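Local coordinates for protein putative tetR family transcriptional regulator (Streptomyces coelicolor A3, PDB 2Q24) that probably binds regulatory DNA through a helix-turn-helix motif and controls transcription, forming a dimer unusual among TetR family proteins, at the interface of chains A and B. Coordinates in Å, arbitrary orientation; residue numbers count along the deposited sequence, not the author numbering. Chains: chain A/B, Putative tetR family transcriptional regulator.

The interface of chains A and B. Residues chain A 17, 67-68, 71, 75; chain B 124, 127-128.
B:Asp124 reaches over to chain A and shows how one carboxylate can join two subunits through several donors at once. Its salt bridge is to A:Arg17, whose NH1 lies 2.8 Å from OD2 of B:Asp124. The bond is nearly straight (168° at H) and leaves the guanidinium edge in plane, yet it meets the acceptor oxygen from above the carboxylate plane, the two flat groups being turned 58° apart. The chain of A:Arg17 runs extended from CG to NE, carrying the guanidinium across to the carboxylate.

The other carboxylate oxygen, OD1 of B:Asp124, accepts a hydrogen bond from the amide ND2 of A:Asn68 at 2.9 Å, which comes from the syn side but tilted out of the carboxylate plane. CG of A:Asn68 stands opposite its own backbone N (chi1 -180°), directing the amide towards B:Asp124.

Water 2 lies 2.6 Å from OD2 of B:Asp124 and also bonds NH2 of A:Arg17. With A:Arg17 and A:Asn68 it should restrict how the carboxylate can turn, while water 1 ties the backbone N of B:Asp124 to NE of A:Arg67.

Apolar packing flanks this polar cluster: CB of A:Ala71 presses on CB of B:Asp124 at 3.3 Å and touches CD2 of B:Leu128 at 3.8 Å. Farther along, the side chain of A:Asp75 crosses that of B:Leu128 at about a right angle, its OD1 facing CD2.

In the fold, helix 58-75 and the start of helix 17-31 receive the loop residue B:Asp124 and the first turn of helix 125-142; two-fold symmetry repeats the contact with the chains exchanged.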
ATOM      1  N   ARG A  17     -11.175  -9.974   9.278  1.00 40.32           N
ATOM      2  CA  ARG A  17     -10.471  -8.707   9.335  1.00 39.25           C
ATOM      3  C   ARG A  17     -11.183  -7.675   8.464  1.00 38.22           C
ATOM      4  O   ARG A  17     -11.416  -6.565   8.920  1.00 38.13           O
ATOM      5  CB  ARG A  17      -9.018  -8.860   8.875  1.00 39.35           C
ATOM      6  CG  ARG A  17      -8.168  -7.670   9.309  1.00 39.87           C
ATOM      7  CD  ARG A  17      -6.733  -7.803   8.901  1.00 40.17           C
ATOM      8  NE  ARG A  17      -6.020  -6.606   9.336  1.00 38.07           N
ATOM      9  CZ  ARG A  17      -5.807  -5.543   8.567  1.00 35.32           C
ATOM     10  NH1 ARG A  17      -6.227  -5.555   7.304  1.00 34.91           N
ATOM     11  NH2 ARG A  17      -5.172  -4.485   9.072  1.00 31.83           N
ATOM     12  N   ARG A  67      -6.325   2.560   6.407  1.00 21.89           N
ATOM     13  CA  ARG A  67      -5.346   1.850   5.576  1.00 23.84           C
ATOM     14  C   ARG A  67      -6.010   0.766   4.731  1.00 24.09           C
ATOM     15  O   ARG A  67      -5.634   0.529   3.582  1.00 24.09           O
ATOM     16  CB  ARG A  67      -4.278   1.221   6.492  1.00 23.16           C
ATOM     17  CG  ARG A  67      -3.359   2.346   7.022  1.00 25.94           C
ATOM     18  CD  ARG A  67      -2.312   1.840   8.055  1.00 24.70           C
ATOM     19  NE  ARG A  67      -1.265   0.967   7.483  1.00 24.88           N
ATOM     20  CZ  ARG A  67      -0.250   0.450   8.178  1.00 25.92           C
ATOM     21  NH1 ARG A  67      -0.160   0.638   9.500  1.00 26.46           N
ATOM     22  NH2 ARG A  67       0.656  -0.313   7.566  1.00 23.02           N
ATOM     23  N   ASN A  68      -7.013   0.107   5.304  1.00 23.60           N
ATOM     24  CA  ASN A  68      -7.728  -0.945   4.550  1.00 25.15           C
ATOM     25  C   ASN A  68      -8.563  -0.373   3.386  1.00 23.94           C
ATOM     26  O   ASN A  68      -8.679  -1.023   2.300  1.00 25.54           O
ATOM     27  CB  ASN A  68      -8.638  -1.716   5.535  1.00 25.63           C
ATOM     28  CG  ASN A  68      -9.427  -2.842   4.861  1.00 24.04           C
ATOM     29  OD1 ASN A  68     -10.653  -2.758   4.704  1.00 28.68           O
ATOM     30  ND2 ASN A  68      -8.732  -3.891   4.475  1.00 26.01           N
ATOM     31  N   ALA A  71      -5.950   0.277   0.766  1.00 22.13           N
ATOM     32  CA  ALA A  71      -5.478  -0.942   0.128  1.00 23.29           C
ATOM     33  C   ALA A  71      -6.523  -1.602  -0.754  1.00 23.66           C
ATOM     34  O   ALA A  71      -6.189  -2.054  -1.853  1.00 24.39           O
ATOM     35  CB  ALA A  71      -4.933  -1.952   1.184  1.00 22.69           C
ATOM     36  N   ASP A  75      -5.704  -2.168  -4.653  1.00 24.17           N
ATOM     37  CA  ASP A  75      -5.595  -3.567  -5.021  1.00 24.06           C
ATOM     38  C   ASP A  75      -6.725  -4.010  -5.925  1.00 22.55           C
ATOM     39  O   ASP A  75      -6.685  -5.112  -6.413  1.00 24.48           O
ATOM     40  CB  ASP A  75      -5.579  -4.450  -3.757  1.00 25.37           C
ATOM     41  CG  ASP A  75      -4.324  -4.212  -2.895  1.00 25.90           C
ATOM     42  OD1 ASP A  75      -3.406  -3.545  -3.371  1.00 28.91           O
ATOM     43  OD2 ASP A  75      -4.336  -4.655  -1.730  1.00 29.14           O
TER
ATOM     44  N   ASP B 124      -2.258  -3.381   5.865  1.00 22.07           N
ATOM     45  CA  ASP B 124      -2.616  -4.216   4.703  1.00 23.30           C
ATOM     46  C   ASP B 124      -1.388  -4.496   3.851  1.00 22.56           C
ATOM     47  O   ASP B 124      -1.521  -4.723   2.647  1.00 22.38           O
ATOM     48  CB  ASP B 124      -3.733  -3.521   3.882  1.00 23.99           C
ATOM     49  CG  ASP B 124      -5.175  -3.840   4.463  1.00 29.70           C
ATOM     50  OD1 ASP B 124      -5.981  -4.527   3.807  1.00 40.55           O
ATOM     51  OD2 ASP B 124      -5.463  -3.468   5.582  1.00 32.58           O
ATOM     52  N   GLN B 127      -1.402  -7.628   1.627  1.00 24.54           N
ATOM     53  CA  GLN B 127      -2.353  -7.503   0.510  0.50 23.79           C
ATOM     54  C   GLN B 127      -1.788  -6.602  -0.598  1.00 23.92           C
ATOM     55  O   GLN B 127      -1.926  -6.889  -1.791  1.00 23.70           O
ATOM     56  CB  GLN B 127      -3.688  -6.935   1.021  0.50 23.58           C
ATOM     57  CG  GLN B 127      -4.351  -7.781   2.130  0.50 25.76           C
ATOM     58  CD  GLN B 127      -4.025  -7.349   3.575  0.50 28.44           C
ATOM     59  OE1 GLN B 127      -2.872  -7.389   4.035  0.50 23.31           O
ATOM     60  NE2 GLN B 127      -5.075  -6.982   4.311  0.50 30.53           N
ATOM     61  N   LEU B 128      -1.210  -5.473  -0.204  1.00 22.27           N
ATOM     62  CA  LEU B 128      -0.644  -4.521  -1.187  1.00 22.61           C
ATOM     63  C   LEU B 128       0.461  -5.223  -2.007  1.00 22.98           C
ATOM     64  O   LEU B 128       0.522  -5.120  -3.247  1.00 22.84           O
ATOM     65  CB  LEU B 128      -0.053  -3.306  -0.455  1.00 22.10           C
ATOM     66  CG  LEU B 128      -1.037  -2.327   0.214  1.00 23.06           C
ATOM     67  CD1 LEU B 128      -0.249  -1.374   1.141  1.00 25.63           C
ATOM     68  CD2 LEU B 128      -1.749  -1.541  -0.863  1.00 23.87           C
TER
HETATM   69  O   HOH W   1      -1.369  -0.667   4.925  1.00 14.34           O
HETATM   70  O   HOH W   2      -5.075  -2.039   7.754  1.00 20.46           O